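Local coordinates for succinoglycan biosynthesis protein (PDB 2QGM) that probably acts as a hydrolase of the erythromycin esterase family, its name suggesting a link to succinoglycan biosynthesis, at residues 110-115 with 307-312; 292-295 with 300-303. All coordinates share one frame; numbering follows the deposited sequence.

Interaction 1 (110-115 with 307-312); sequences AMEEDW and NIHIAK
E112 reaches H309 with its carboxylate alone, the glutamate running nearly perpendicular to the histidine. Their CA atoms are 8.8 Å apart, a gap bridged by a long glutamate on one side and an imidazole on the other. The CB of E112 points toward the helical turn 307-310, but it lies too far back to touch H309. With CG anti to the backbone N (chi1 -176°) and the chain extended beyond it, the methylene carbons serve as a spacer; the side chain also touches A305 and D171. First contact comes at CD, 3.5 Å from H309 CD2. OE1 is also 3.5 Å from H309 CD2, yet its hydrogen bond is to the backbone N of H306, which helps fix the carboxylate's rotation. Strands 108-111 and 301-304 are parallel neighbours in the central sheet, and E112 and the helical turn lie at the C-terminal ends of these strands, the edge where α/β enzymes commonly place their active sites. An inverse gamma turn centred on E112 bends the chain away from the strand direction there. At the tip, OE2 lies 3.2 Å from H309 CD2. It is equally close to H309 NE2, at 3.2 Å, but the angle is too poor for a hydrogen bond. The carboxylate and ring planes are 73° apart, and OE2 approaches the ring obliquely. Histidine suits the position because its other nitrogen, ND1, is hydrogen-bonded to E283 OE1, which restrains the ring while the CD2-NE2 side faces E112.

Interaction 2 (292-295 with 300-303); sequences WAQE and KTMV
T301 OG1 gives its hydrogen to Q294 OE1 over 2.7 Å, a short bond that meets the amide oxygen in the carbonyl plane, on a lone pair, with a C=O...O angle of 138°. The same oxygen lies 3.4 Å from K300 CA. It is also 3.3 Å from T301 N, where the angle is too poor for a second bond. OG1 of T301 rests 3.5 Å from Q294 CB, as the two side chains lie alongside, pointing opposite ways; OG1 also has a weak hydrogen bond with N108 OD1. The glutamine reaches back by a bend: CG is anti to the backbone N, and chi2 of 60° then folds the amide toward the strand. Its NE2 is tied to the carbonyl O of G299, so both ends of the amide are held. Farther out, Q294 and T301 both touch Y76 of the adjacent strand 76-79, while the backbone of T301 pairs with Q75 and V77. Helix 276-297 is thus fastened to the start of strand 301-304 just across the short turn that joins them. A glutamine accepting through OE1 and donating through NE2, paired with a small β-branched hydroxyl residue, provides a directional polar link between buried side chains without bringing in a net charge.

How the interactions relate
Strand 301-304 ties the two contacts together: interaction 2 sits at its start, and interaction 1 uses the helix that follows its end. Both segments of interaction 2 fall between those of interaction 1 in the sequence, and the centres of the two contacts are about 12 Å apart. They meet directly where A110 N lies 2.9 Å from M302 O, a probable backbone hydrogen bond between neighbouring strands, and where W115 packs on W292. Interaction 2 is buried, local in sequence and neutral, and rests on one true hydrogen bond. Interaction 1, near the centre of the chain but only partly buried, joins distant segments through acid-to-ring proximity, its bonds being made to outside partners.

Interaction 1 (110-115 with 307-312)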
loop_
_atom_site.group_PDB
_atom_site.type_symbol
_atom_site.label_atom_id
_atom_site.label_comp_id
_atom_site.label_asym_id
_atom_site.label_seq_id
_atom_site.Cartn_x
_atom_site.Cartn_y
_atom_site.Cartn_z
ATOM N N ALA A 110 -4.863 4.370 3.565
ATOM C CA ALA A 110 -3.961 3.450 4.272
ATOM C C ALA A 110 -2.763 3.153 3.382
ATOM O O ALA A 110 -2.897 2.501 2.341
ATOM C CB ALA A 110 -4.706 2.155 4.626
HETATM N N MSE A 111 -1.592 3.625 3.797
HETATM C CA MSE A 111 -0.376 3.466 2.996
HETATM C C MSE A 111 0.623 2.478 3.580
HETATM O O MSE A 111 0.674 2.277 4.787
HETATM C CB MSE A 111 0.304 4.836 2.835
HETATM C CG MSE A 111 1.519 4.847 1.913
HETATM SE SE MSE A 111 2.403 6.568 1.844
HETATM C CE MSE A 111 2.218 6.941 -0.021
ATOM N N GLU A 112 1.416 1.876 2.698
ATOM C CA GLU A 112 2.455 0.934 3.084
ATOM C C GLU A 112 3.595 1.821 3.575
ATOM O O GLU A 112 4.559 2.100 2.854
ATOM C CB GLU A 112 2.897 0.103 1.868
ATOM C CG GLU A 112 3.915 -0.999 2.183
ATOM C CD GLU A 112 4.467 -1.690 0.940
ATOM O OE1 GLU A 112 3.914 -1.506 -0.167
ATOM O OE2 GLU A 112 5.461 -2.435 1.085
ATOM N N GLU A 113 3.444 2.291 4.808
ATOM C CA GLU A 113 4.409 3.164 5.475
ATOM C C GLU A 113 4.220 2.828 6.953
ATOM O O GLU A 113 3.131 2.435 7.368
ATOM C CB GLU A 113 4.062 4.633 5.194
ATOM C CG GLU A 113 4.930 5.672 5.920
ATOM C CD GLU A 113 6.410 5.498 5.652
ATOM O OE1 GLU A 113 7.120 4.910 6.502
ATOM O OE2 GLU A 113 6.870 5.952 4.586
ATOM N N ASP A 114 5.279 2.963 7.741
ATOM C CA ASP A 114 5.195 2.611 9.152
ATOM C C ASP A 114 4.153 3.377 9.959
ATOM O O ASP A 114 3.924 4.573 9.756
ATOM C CB ASP A 114 6.567 2.727 9.820
ATOM C CG ASP A 114 7.605 1.798 9.191
ATOM O OD1 ASP A 114 7.213 0.754 8.621
ATOM O OD2 ASP A 114 8.815 2.105 9.277
ATOM N N TRP A 115 3.523 2.654 10.879
ATOM C CA TRP A 115 2.484 3.188 11.756
ATOM C C TRP A 115 2.846 4.572 12.303
ATOM O O TRP A 115 2.083 5.534 12.147
ATOM C CB TRP A 115 2.241 2.201 12.906
ATOM C CG TRP A 115 1.159 2.659 13.830
ATOM C CD1 TRP A 115 1.307 3.409 14.954
ATOM C CD2 TRP A 115 -0.250 2.486 13.643
ATOM N NE1 TRP A 115 0.076 3.723 15.481
ATOM C CE2 TRP A 115 -0.898 3.168 14.694
ATOM C CE3 TRP A 115 -1.031 1.820 12.684
ATOM C CZ2 TRP A 115 -2.298 3.211 14.816
ATOM C CZ3 TRP A 115 -2.423 1.861 12.803
ATOM C CH2 TRP A 115 -3.038 2.553 13.864
ATOM N N ASN A 307 2.326 -3.637 -5.871
ATOM C CA ASN A 307 1.463 -4.650 -6.485
ATOM C C ASN A 307 1.480 -5.912 -5.635
ATOM O O ASN A 307 0.454 -6.543 -5.406
ATOM C CB ASN A 307 1.973 -5.045 -7.875
ATOM C CG ASN A 307 1.520 -4.102 -8.970
ATOM O OD1 ASN A 307 0.642 -3.259 -8.775
ATOM N ND2 ASN A 307 2.106 -4.264 -10.155
ATOM N N ILE A 308 2.671 -6.294 -5.192
ATOM C CA ILE A 308 2.838 -7.499 -4.389
ATOM C C ILE A 308 1.892 -7.603 -3.191
ATOM O O ILE A 308 1.312 -8.662 -2.943
ATOM C CB ILE A 308 4.288 -7.600 -3.878
ATOM C CG1 ILE A 308 5.238 -7.814 -5.055
ATOM C CG2 ILE A 308 4.397 -8.708 -2.830
ATOM C CD1 ILE A 308 5.042 -9.123 -5.791
ATOM N N HIS A 309 1.738 -6.508 -2.454
ATOM C CA HIS A 309 0.897 -6.506 -1.264
ATOM C C HIS A 309 -0.607 -6.383 -1.486
ATOM O O HIS A 309 -1.386 -6.882 -0.681
ATOM C CB HIS A 309 1.370 -5.408 -0.302
ATOM C CG HIS A 309 2.774 -5.599 0.177
ATOM N ND1 HIS A 309 3.127 -6.581 1.074
ATOM C CD2 HIS A 309 3.921 -4.957 -0.154
ATOM C CE1 HIS A 309 4.432 -6.538 1.279
ATOM N NE2 HIS A 309 4.936 -5.562 0.544
ATOM N N ILE A 310 -1.025 -5.725 -2.566
ATOM C CA ILE A 310 -2.454 -5.579 -2.814
ATOM C C ILE A 310 -3.065 -6.719 -3.629
ATOM O O ILE A 310 -4.286 -6.896 -3.637
ATOM C CB ILE A 310 -2.778 -4.217 -3.503
ATOM C CG1 ILE A 310 -2.137 -4.137 -4.884
ATOM C CG2 ILE A 310 -2.304 -3.068 -2.621
ATOM C CD1 ILE A 310 -3.054 -4.580 -6.015
ATOM N N ALA A 311 -2.218 -7.506 -4.292
ATOM C CA ALA A 311 -2.665 -8.624 -5.132
ATOM C C ALA A 311 -3.511 -9.679 -4.428
ATOM O O ALA A 311 -3.342 -9.947 -3.241
ATOM C CB ALA A 311 -1.452 -9.300 -5.775
ATOM N N LYS A 312 -4.413 -10.285 -5.189
ATOM C CA LYS A 312 -5.285 -11.318 -4.664
ATOM C C LYS A 312 -4.514 -12.609 -4.407
ATOM O O LYS A 312 -4.907 -13.422 -3.563
ATOM C CB LYS A 312 -6.421 -11.591 -5.650
ATOM C CG LYS A 312 -7.308 -10.388 -5.891
ATOM C CD LYS A 312 -8.411 -10.690 -6.889
ATOM C CE LYS A 312 -7.882 -10.784 -8.313
ATOM N NZ LYS A 312 -8.987 -11.018 -9.295
#

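Interaction 2 (292-295 with 300-303)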
loop_
_atom_site.group_PDB
_atom_site.type_symbol
_atom_site.label_atom_id
_atom_site.label_comp_id
_atom_site.label_asym_id
_atom_site.label_seq_id
_atom_site.Cartn_x
_atom_site.Cartn_y
_atom_site.Cartn_z
ATOM N N TRP A 292 -9.086 -2.059 10.170
ATOM C CA TRP A 292 -9.311 -1.304 11.391
ATOM C C TRP A 292 -9.720 0.123 11.004
ATOM O O TRP A 292 -10.589 0.724 11.623
ATOM C CB TRP A 292 -8.045 -1.251 12.250
ATOM C CG TRP A 292 -8.117 -0.198 13.312
ATOM C CD1 TRP A 292 -8.718 -0.296 14.534
ATOM C CD2 TRP A 292 -7.616 1.138 13.215
ATOM N NE1 TRP A 292 -8.622 0.900 15.205
ATOM C CE2 TRP A 292 -7.949 1.803 14.413
ATOM C CE3 TRP A 292 -6.916 1.846 12.225
ATOM C CZ2 TRP A 292 -7.612 3.141 14.654
ATOM C CZ3 TRP A 292 -6.579 3.174 12.462
ATOM C CH2 TRP A 292 -6.928 3.807 13.669
ATOM N N ALA A 293 -9.086 0.655 9.966
ATOM C CA ALA A 293 -9.383 2.002 9.526
ATOM C C ALA A 293 -10.828 2.122 9.049
ATOM O O ALA A 293 -11.522 3.092 9.372
ATOM C CB ALA A 293 -8.435 2.410 8.411
ATOM N N GLN A 294 -11.272 1.137 8.278
ATOM C CA GLN A 294 -12.627 1.141 7.741
ATOM C C GLN A 294 -13.673 1.027 8.842
ATOM O O GLN A 294 -14.637 1.787 8.874
ATOM C CB GLN A 294 -12.808 -0.018 6.763
ATOM C CG GLN A 294 -14.210 -0.146 6.192
ATOM C CD GLN A 294 -14.656 1.088 5.430
ATOM O OE1 GLN A 294 -13.861 1.740 4.749
ATOM N NE2 GLN A 294 -15.938 1.408 5.534
ATOM N N GLU A 295 -13.476 0.083 9.754
ATOM C CA GLU A 295 -14.446 -0.115 10.821
ATOM C C GLU A 295 -14.472 1.005 11.850
ATOM O O GLU A 295 -15.485 1.219 12.511
ATOM C CB GLU A 295 -14.204 -1.449 11.529
ATOM C CG GLU A 295 -12.862 -1.580 12.207
ATOM C CD GLU A 295 -12.718 -2.890 12.972
ATOM O OE1 GLU A 295 -13.358 -3.034 14.038
ATOM O OE2 GLU A 295 -11.975 -3.773 12.497
ATOM N N LYS A 300 -14.987 4.971 3.066
ATOM C CA LYS A 300 -14.412 3.938 2.209
ATOM C C LYS A 300 -12.895 3.996 2.341
ATOM O O LYS A 300 -12.330 5.049 2.634
ATOM C CB LYS A 300 -14.828 4.152 0.755
ATOM C CG LYS A 300 -16.325 4.055 0.515
ATOM C CD LYS A 300 -16.622 4.322 -0.952
ATOM C CE LYS A 300 -18.085 4.141 -1.277
ATOM N NZ LYS A 300 -18.352 4.572 -2.674
ATOM N N THR A 301 -12.245 2.859 2.104
ATOM C CA THR A 301 -10.800 2.742 2.264
ATOM C C THR A 301 -9.958 2.409 1.049
ATOM O O THR A 301 -10.265 1.509 0.270
ATOM C CB THR A 301 -10.478 1.690 3.330
ATOM O OG1 THR A 301 -11.161 2.040 4.533
ATOM C CG2 THR A 301 -8.979 1.627 3.598
HETATM N N MSE A 302 -8.869 3.154 0.915
HETATM C CA MSE A 302 -7.922 2.964 -0.168
HETATM C C MSE A 302 -6.645 2.379 0.424
HETATM O O MSE A 302 -6.164 2.850 1.452
HETATM C CB MSE A 302 -7.593 4.301 -0.826
HETATM C CG MSE A 302 -8.780 5.025 -1.459
HETATM SE SE MSE A 302 -8.330 6.885 -1.853
HETATM C CE MSE A 302 -8.482 7.558 -0.059
ATOM N N VAL A 303 -6.108 1.345 -0.211
ATOM C CA VAL A 303 -4.866 0.738 0.249
ATOM C C VAL A 303 -3.800 0.988 -0.821
ATOM O O VAL A 303 -3.870 0.462 -1.934
ATOM C CB VAL A 303 -5.025 -0.778 0.492
ATOM C CG1 VAL A 303 -3.673 -1.404 0.878
ATOM C CG2 VAL A 303 -6.042 -1.001 1.600
#